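Local atomic coordinates of glycosyl hydrolase family 88 (Pedobacter heparinus, PDB entry 3WIW), a protein that hydrolyses unsaturated glucuronyl saccharides produced by polysaccharide lyases, with specificity for heparin. Residues Y86-G90 / I394-T398; P170-D174 / N208-K212; A202-M206 / Y255-Y259. All blocks are in the same frame, centred on the assembly; numbering follows the deposited sequence. Where two conformers were deposited one is given.

Contact 1: residues Y86-G90 / I394-T398; sequences YELSG and IDLKT
Helix 77-89 ends at S89, and the irregular tail 394-398, which bends at L396, crosses this end, with the CA atoms of S89 and K397 4.1 Å apart. Y86 is helical; its O accepts G90 N at 2.7 Å, while its hydroxyl bonds K92. The CA-to-CB bond of E87 points away from the tail, and its carboxylate forms salt bridges with K386 and R130; E87 O, in the last turn of the helix, accepts K397 NZ at 3.0 Å, lysine (mmtt) being long and cationic enough to reach this electronegative pole. L88 (mt) puts CD2 3.8 Å from CD1 of L396 (mt), both leucines also packing on helix 375-392. L88 O accepts a hydrogen bond from a water at 2.7 Å, which in turn accepts L396 N at 3.3 Å. S89 O receives T398 N at 2.8 Å, and K397 CA makes a CA-H...O contact with S89 O at 3.4 Å. G90 leaves the helix at phi/psi 74/8, easy for glycine, and a side chain here would crowd K397 CD. Within the tail, D395 OD1 accepts K397 N at 3.0 Å, an Asx turn. L396 also touches helix 30-49, consistent with an (alpha/alpha)6 barrel, whose first and last helices come together.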
loop_
_atom_site.group_PDB
_atom_site.type_symbol
_atom_site.label_atom_id
_atom_site.label_comp_id
_atom_site.label_asym_id
_atom_site.label_seq_id
_atom_site.Cartn_x
_atom_site.Cartn_y
_atom_site.Cartn_z
ATOM N N TYR A 86 17.349 -0.637 3.113
ATOM C CA TYR A 86 18.633 -0.629 2.424
ATOM C C TYR A 86 18.819 0.647 1.603
ATOM O O TYR A 86 19.883 1.267 1.639
ATOM C CB TYR A 86 18.759 -1.861 1.523
ATOM C CG TYR A 86 19.940 -1.802 0.584
ATOM C CD1 TYR A 86 21.233 -1.653 1.068
ATOM C CD2 TYR A 86 19.765 -1.909 -0.787
ATOM C CE1 TYR A 86 22.327 -1.598 0.212
ATOM C CE2 TYR A 86 20.842 -1.866 -1.637
ATOM C CZ TYR A 86 22.121 -1.706 -1.144
ATOM O OH TYR A 86 23.180 -1.664 -2.023
ATOM N N GLU A 87 17.785 1.052 0.871
ATOM C CA GLU A 87 17.893 2.262 0.055
ATOM C C GLU A 87 18.108 3.519 0.896
ATOM O O GLU A 87 18.886 4.400 0.524
ATOM C CB GLU A 87 16.667 2.430 -0.837
ATOM C CG GLU A 87 16.563 1.375 -1.901
ATOM C CD GLU A 87 15.450 1.688 -2.860
ATOM O OE1 GLU A 87 14.286 1.413 -2.515
ATOM O OE2 GLU A 87 15.730 2.237 -3.950
ATOM N N LEU A 88 17.440 3.605 2.044
ATOM C CA LEU A 88 17.580 4.761 2.911
ATOM C C LEU A 88 18.976 4.820 3.505
ATOM O O LEU A 88 19.593 5.884 3.565
ATOM C CB LEU A 88 16.537 4.711 4.034
ATOM C CG LEU A 88 15.088 4.996 3.630
ATOM C CD1 LEU A 88 14.104 4.540 4.688
ATOM C CD2 LEU A 88 14.885 6.477 3.332
ATOM N N SER A 89 19.487 3.671 3.932
ATOM C CA SER A 89 20.664 3.647 4.802
ATOM C C SER A 89 21.961 3.244 4.113
ATOM O O SER A 89 23.042 3.548 4.619
ATOM C CB SER A 89 20.424 2.665 5.937
ATOM O OG SER A 89 20.404 1.348 5.413
ATOM N N GLY A 90 21.872 2.537 2.993
ATOM C CA GLY A 90 23.055 1.981 2.357
ATOM C C GLY A 90 23.629 0.782 3.086
ATOM O O GLY A 90 24.717 0.299 2.748
ATOM N N ILE A 394 17.919 15.053 1.194
ATOM C CA ILE A 394 18.510 14.718 2.481
ATOM C C ILE A 394 19.186 13.352 2.412
ATOM O O ILE A 394 18.553 12.346 2.060
ATOM C CB ILE A 394 17.463 14.719 3.621
ATOM C CG1 ILE A 394 16.864 16.117 3.800
ATOM C CG2 ILE A 394 18.113 14.265 4.918
ATOM C CD1 ILE A 394 15.584 16.149 4.612
ATOM N N ASP A 395 20.474 13.334 2.749
ATOM C CA ASP A 395 21.263 12.110 2.805
ATOM C C ASP A 395 21.017 11.390 4.126
ATOM O O ASP A 395 21.317 11.933 5.188
ATOM C CB ASP A 395 22.739 12.492 2.713
ATOM C CG ASP A 395 23.657 11.295 2.559
ATOM O OD1 ASP A 395 23.199 10.142 2.711
ATOM O OD2 ASP A 395 24.857 11.521 2.283
ATOM N N LEU A 396 20.488 10.173 4.059
ATOM C CA LEU A 396 20.216 9.379 5.253
ATOM C C LEU A 396 21.110 8.135 5.380
ATOM O O LEU A 396 20.841 7.255 6.197
ATOM C CB LEU A 396 18.742 8.969 5.276
ATOM C CG LEU A 396 17.710 10.096 5.334
ATOM C CD1 LEU A 396 16.309 9.560 5.144
ATOM C CD2 LEU A 396 17.821 10.797 6.679
ATOM N N LYS A 397 22.162 8.052 4.565
ATOM C CA LYS A 397 23.077 6.905 4.613
ATOM C C LYS A 397 23.761 6.774 5.977
ATOM O O LYS A 397 24.192 7.769 6.560
ATOM C CB LYS A 397 24.143 7.012 3.512
ATOM C CG LYS A 397 23.593 7.099 2.096
ATOM C CD LYS A 397 22.819 5.849 1.706
ATOM C CE LYS A 397 22.426 5.890 0.235
ATOM N NZ LYS A 397 21.813 4.611 -0.217
ATOM N N THR A 398 23.852 5.544 6.482
ATOM C CA THR A 398 24.513 5.270 7.761
ATOM C C THR A 398 25.942 5.795 7.764
ATOM O O THR A 398 26.345 6.483 8.696
ATOM C CB THR A 398 24.527 3.759 8.074
ATOM O OG1 THR A 398 23.178 3.262 8.117
ATOM C CG2 THR A 398 25.219 3.484 9.406
HETATM O O HOH W 1 19.556 7.964 1.853
#

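Contact 2: residues P170-D174 / N208-K212; sequences PVIID and NHFRK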
loop_
_atom_site.group_PDB
_atom_site.type_symbol
_atom_site.label_atom_id
_atom_site.label_comp_id
_atom_site.label_asym_id
_atom_site.label_seq_id
_atom_site.Cartn_x
_atom_site.Cartn_y
_atom_site.Cartn_z
ATOM N N PRO A 170 -16.329 -9.646 -7.808
ATOM C CA PRO A 170 -16.036 -8.562 -6.877
ATOM C C PRO A 170 -14.738 -7.856 -7.224
ATOM O O PRO A 170 -13.723 -8.520 -7.518
ATOM C CB PRO A 170 -15.902 -9.285 -5.540
ATOM C CG PRO A 170 -15.343 -10.662 -5.927
ATOM C CD PRO A 170 -15.927 -10.962 -7.283
ATOM N N VAL A 171 -14.763 -6.527 -7.170
ATOM C CA VAL A 171 -13.556 -5.711 -7.365
ATOM C C VAL A 171 -13.444 -4.767 -6.176
ATOM O O VAL A 171 -14.386 -4.022 -5.866
ATOM C CB VAL A 171 -13.650 -4.892 -8.676
ATOM C CG1 VAL A 171 -12.386 -4.029 -8.864
ATOM C CG2 VAL A 171 -13.825 -5.825 -9.864
ATOM N N ILE A 172 -12.324 -4.818 -5.474
ATOM C CA ILE A 172 -12.139 -3.956 -4.312
ATOM C C ILE A 172 -11.244 -2.766 -4.646
ATOM O O ILE A 172 -10.435 -2.837 -5.571
ATOM C CB ILE A 172 -11.612 -4.743 -3.080
ATOM C CG1 ILE A 172 -10.153 -5.234 -3.229
ATOM C CG2 ILE A 172 -12.546 -5.911 -2.794
ATOM C CD1 ILE A 172 -9.688 -6.093 -2.029
ATOM N N ILE A 173 -11.393 -1.677 -3.900
ATOM C CA ILE A 173 -10.614 -0.476 -4.147
ATOM C C ILE A 173 -9.099 -0.779 -4.038
ATOM O O ILE A 173 -8.278 -0.182 -4.771
ATOM C CB ILE A 173 -11.071 0.673 -3.198
ATOM C CG1 ILE A 173 -10.522 2.016 -3.666
ATOM C CG2 ILE A 173 -10.640 0.417 -1.735
ATOM C CD1 ILE A 173 -11.189 2.567 -4.943
ATOM N N ASP A 174 -8.732 -1.695 -3.131
ATOM C CA ASP A 174 -7.323 -2.062 -2.913
ATOM C C ASP A 174 -6.666 -2.565 -4.215
ATOM O O ASP A 174 -5.442 -2.496 -4.367
ATOM C CB ASP A 174 -7.162 -3.164 -1.854
ATOM C CG ASP A 174 -8.168 -3.095 -0.693
ATOM O OD1 ASP A 174 -9.381 -2.847 -0.893
ATOM O OD2 ASP A 174 -7.733 -3.408 0.432
ATOM N N ASN A 208 -16.864 3.653 -11.322
ATOM C CA ASN A 208 -17.815 2.903 -10.512
ATOM C C ASN A 208 -17.542 2.887 -9.014
ATOM O O ASN A 208 -18.472 2.736 -8.223
ATOM C CB ASN A 208 -17.940 1.474 -11.047
ATOM C CG ASN A 208 -18.425 1.445 -12.470
ATOM O OD1 ASN A 208 -19.407 2.124 -12.808
ATOM N ND2 ASN A 208 -17.746 0.679 -13.315
ATOM N N HIS A 209 -16.283 3.019 -8.610
ATOM C CA HIS A 209 -15.968 2.937 -7.186
ATOM C C HIS A 209 -16.158 4.254 -6.424
ATOM O O HIS A 209 -16.018 4.272 -5.212
ATOM C CB HIS A 209 -14.529 2.449 -6.957
ATOM C CG HIS A 209 -14.429 1.006 -6.582
ATOM N ND1 HIS A 209 -14.281 0.002 -7.517
ATOM C CD2 HIS A 209 -14.395 0.410 -5.366
ATOM C CE1 HIS A 209 -14.199 -1.157 -6.884
ATOM N NE2 HIS A 209 -14.263 -0.939 -5.584
ATOM N N PHE A 210 -16.461 5.343 -7.119
ATOM C CA PHE A 210 -16.491 6.670 -6.497
ATOM C C PHE A 210 -17.858 7.280 -6.443
ATOM O O PHE A 210 -18.604 7.230 -7.417
ATOM C CB PHE A 210 -15.481 7.622 -7.160
ATOM C CG PHE A 210 -14.071 7.204 -6.907
ATOM C CD1 PHE A 210 -13.460 6.201 -7.692
ATOM C CD2 PHE A 210 -13.377 7.728 -5.823
ATOM C CE1 PHE A 210 -12.171 5.765 -7.407
ATOM C CE2 PHE A 210 -12.100 7.293 -5.542
ATOM C CZ PHE A 210 -11.493 6.318 -6.314
ATOM N N ARG A 211 -18.177 7.824 -5.272
ATOM C CA ARG A 211 -19.409 8.575 -5.055
ATOM C C ARG A 211 -19.227 10.001 -5.561
ATOM O O ARG A 211 -18.117 10.405 -5.904
ATOM C CB ARG A 211 -19.754 8.588 -3.563
ATOM C CG ARG A 211 -19.846 7.193 -2.982
ATOM C CD ARG A 211 -20.419 7.199 -1.559
ATOM N NE ARG A 211 -20.320 5.877 -0.923
ATOM C CZ ARG A 211 -19.256 5.438 -0.244
ATOM N NH1 ARG A 211 -19.263 4.227 0.273
ATOM N NH2 ARG A 211 -18.205 6.217 -0.063
ATOM N N LYS A 212 -20.304 10.788 -5.604
ATOM C CA LYS A 212 -20.204 12.147 -6.134
ATOM C C LYS A 212 -19.247 13.039 -5.338
ATOM O O LYS A 212 -18.646 13.963 -5.894
ATOM C CB LYS A 212 -21.588 12.800 -6.256
ATOM C CG LYS A 212 -22.479 12.142 -7.303
ATOM C CD LYS A 212 -23.622 13.043 -7.760
ATOM C CE LYS A 212 -24.602 13.359 -6.649
ATOM N NZ LYS A 212 -25.075 12.124 -5.956
#
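H209 does most of the work here, pushing its imidazole toward the strand with chi1 at -101°, between the usual wells, and chi2 near 90°. The ring edge meets the backbone: V171 O lies near the ring plane, 3.0 Å from H209 CE1, and H209 NE2 is hydrogen-bonded to the carbonyl of H218. A flat, polar ring suits this slot, since it can fill space against a strand and still satisfy its nitrogen. V171 (t) points toward H209, its CG1 3.9 Å from CE1, whereas I172 (pt) points away, the alternation expected of a strand. Strand 170-172 is an edge of a three-stranded antiparallel sheet, a beta excursion from the (alpha/alpha)6 barrel, and V171 pairs there with I220. It leads straight to D174, the predicted proton donor, whose OD1 bonds H218 NE2, so H218 touches both segments. I173 takes the tp rotamer, which swings CD1 to 3.9 Å from H209 CD2 and 4.0 Å from F210 CZ; the delta methyl of this apolar side chain fits into the corner formed by the two rings. F210 (m, chi2 82°) also meets H270 edge-to-face. On the other side of the strand, the side chain of I172 comes within about 4 Å of the bound buffer molecule EPE.

Contact 3: residues A202-M206 / Y255-Y259; sequences AVTTM and YTMSY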
loop_
_atom_site.group_PDB
_atom_site.type_symbol
_atom_site.label_atom_id
_atom_site.label_comp_id
_atom_site.label_asym_id
_atom_site.label_seq_id
_atom_site.Cartn_x
_atom_site.Cartn_y
_atom_site.Cartn_z
ATOM N N ALA A 202 -8.178 0.895 -14.020
ATOM C CA ALA A 202 -8.186 2.197 -13.362
ATOM C C ALA A 202 -9.334 3.070 -13.883
ATOM O O ALA A 202 -9.967 3.794 -13.091
ATOM C CB ALA A 202 -6.837 2.901 -13.542
ATOM N N VAL A 203 -9.587 3.046 -15.182
ATOM C CA VAL A 203 -10.691 3.826 -15.750
ATOM C C VAL A 203 -12.054 3.314 -15.266
ATOM O O VAL A 203 -12.899 4.097 -14.806
ATOM C CB VAL A 203 -10.614 3.865 -17.296
ATOM C CG1 VAL A 203 -11.847 4.542 -17.867
ATOM C CG2 VAL A 203 -9.349 4.610 -17.741
ATOM N N THR A 204 -12.261 1.999 -15.320
ATOM C CA THR A 204 -13.512 1.404 -14.860
ATOM C C THR A 204 -13.753 1.746 -13.368
ATOM O O THR A 204 -14.857 2.120 -12.966
ATOM C CB THR A 204 -13.422 -0.113 -15.035
ATOM O OG1 THR A 204 -13.176 -0.406 -16.420
ATOM C CG2 THR A 204 -14.698 -0.818 -14.565
ATOM N N THR A 205 -12.715 1.633 -12.552
ATOM C CA THR A 205 -12.803 1.888 -11.128
ATOM C C THR A 205 -13.073 3.359 -10.874
ATOM O O THR A 205 -13.790 3.717 -9.928
ATOM C CB THR A 205 -11.510 1.406 -10.457
ATOM O OG1 THR A 205 -11.431 -0.023 -10.615
ATOM C CG2 THR A 205 -11.504 1.757 -8.973
ATOM N N MET A 206 -12.530 4.212 -11.731
ATOM C CA MET A 206 -12.686 5.640 -11.559
ATOM C C MET A 206 -14.160 6.027 -11.686
ATOM O O MET A 206 -14.660 6.897 -10.954
ATOM C CB MET A 206 -11.801 6.362 -12.576
ATOM C CG MET A 206 -11.627 7.830 -12.334
ATOM S SD MET A 206 -10.332 8.617 -13.302
ATOM C CE MET A 206 -11.204 10.107 -13.660
ATOM N N TYR A 255 -4.454 6.412 -8.028
ATOM C CA TYR A 255 -4.539 7.381 -9.137
ATOM C C TYR A 255 -3.265 8.198 -9.283
ATOM O O TYR A 255 -2.899 8.538 -10.404
ATOM C CB TYR A 255 -5.838 8.232 -9.086
ATOM C CG TYR A 255 -6.966 7.312 -9.448
ATOM C CD1 TYR A 255 -7.150 6.938 -10.775
ATOM C CD2 TYR A 255 -7.741 6.689 -8.472
ATOM C CE1 TYR A 255 -8.118 6.027 -11.141
ATOM C CE2 TYR A 255 -8.706 5.764 -8.822
ATOM C CZ TYR A 255 -8.878 5.425 -10.160
ATOM O OH TYR A 255 -9.824 4.490 -10.482
ATOM N N THR A 256 -2.577 8.470 -8.173
ATOM C CA THR A 256 -1.276 9.123 -8.231
ATOM C C THR A 256 -0.283 8.235 -8.996
ATOM O O THR A 256 0.402 8.691 -9.922
ATOM C CB THR A 256 -0.790 9.448 -6.811
ATOM O OG1 THR A 256 -1.739 10.329 -6.188
ATOM C CG2 THR A 256 0.562 10.105 -6.871
ATOM N N MET A 257 -0.244 6.955 -8.630
ATOM C CA MET A 257 0.630 5.982 -9.280
ATOM C C MET A 257 0.188 5.730 -10.730
ATOM O O MET A 257 1.034 5.619 -11.631
ATOM C CB MET A 257 0.684 4.704 -8.433
ATOM C CG MET A 257 1.359 3.505 -9.083
ATOM S SD MET A 257 0.282 2.543 -10.194
ATOM C CE MET A 257 -0.937 1.963 -9.010
ATOM N N SER A 258 -1.120 5.646 -10.997
ATOM C CA SER A 258 -1.570 5.431 -12.382
ATOM C C SER A 258 -1.185 6.614 -13.250
ATOM O O SER A 258 -0.832 6.421 -14.408
ATOM C CB SER A 258 -3.077 5.224 -12.446
ATOM O OG SER A 258 -3.438 3.941 -11.943
ATOM N N TYR A 259 -1.267 7.843 -12.717
ATOM C CA TYR A 259 -0.754 8.995 -13.453
ATOM C C TYR A 259 0.742 8.853 -13.744
ATOM O O TYR A 259 1.189 9.047 -14.878
ATOM C CB TYR A 259 -1.061 10.332 -12.775
ATOM C CG TYR A 259 -0.487 11.479 -13.591
ATOM C CD1 TYR A 259 -1.048 11.842 -14.815
ATOM C CD2 TYR A 259 0.659 12.145 -13.177
ATOM C CE1 TYR A 259 -0.517 12.871 -15.563
ATOM C CE2 TYR A 259 1.197 13.189 -13.919
ATOM C CZ TYR A 259 0.607 13.542 -15.112
ATOM O OH TYR A 259 1.136 14.570 -15.850
#
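Two helical segments, 202-206 and 255-259, run roughly antiparallel, their N-to-C directions 145° apart (signed crossing angle -145°). A202 and S258 have the nearest CA atoms, 7.4 Å apart. With the axes 11.8 Å apart at closest approach, a large side chain is needed to reach across, and Y255 (chi1 m) does so, its OH donating to A202 O at 2.7 Å. That carbonyl also accepts M206 N at 2.9 Å within its own helix, so it serves two donors. Small A202 leaves room for the ring, with CB 4.1 Å from Y255 CE1 and 3.9 Å from S258 OG; the serine hydroxyl is itself bonded to G254 O and Y183 OH. M206 adds an oblique Met-aromatic contact, its SD 4.8 Å from the Y255 ring centroid, and its CB lies 3.9 Å from Y255 CZ. The tyrosine therefore fills apolar space with its ring while its hydroxyl, buried between helices, finds an acceptor in a backbone carbonyl already engaged in the helix.

In the fold
Contacts 2 and 3 are neighbours, with centres 11 Å apart, and along the chain their segments alternate. They touch directly: F210 CE1 lies 3.7 Å from Y255 CE2, F210 CD1 3.4 Å from T205 O, and I173 CD1 4.1 Å from T205 CG2, so one packed core links the sheet edge to the helix pair. Contact 2 is the one nearest the predicted catalytic centre: it holds D174, and the I173 side chain is about 4 Å from that of the predicted substrate-binding W250. Contact 3 backs it, Y255 being about 8 Å from W250 between side chains. Contact 1 encloses both in sequence, yet its centre is 37 and 31 Å from theirs, away from the annotated sites.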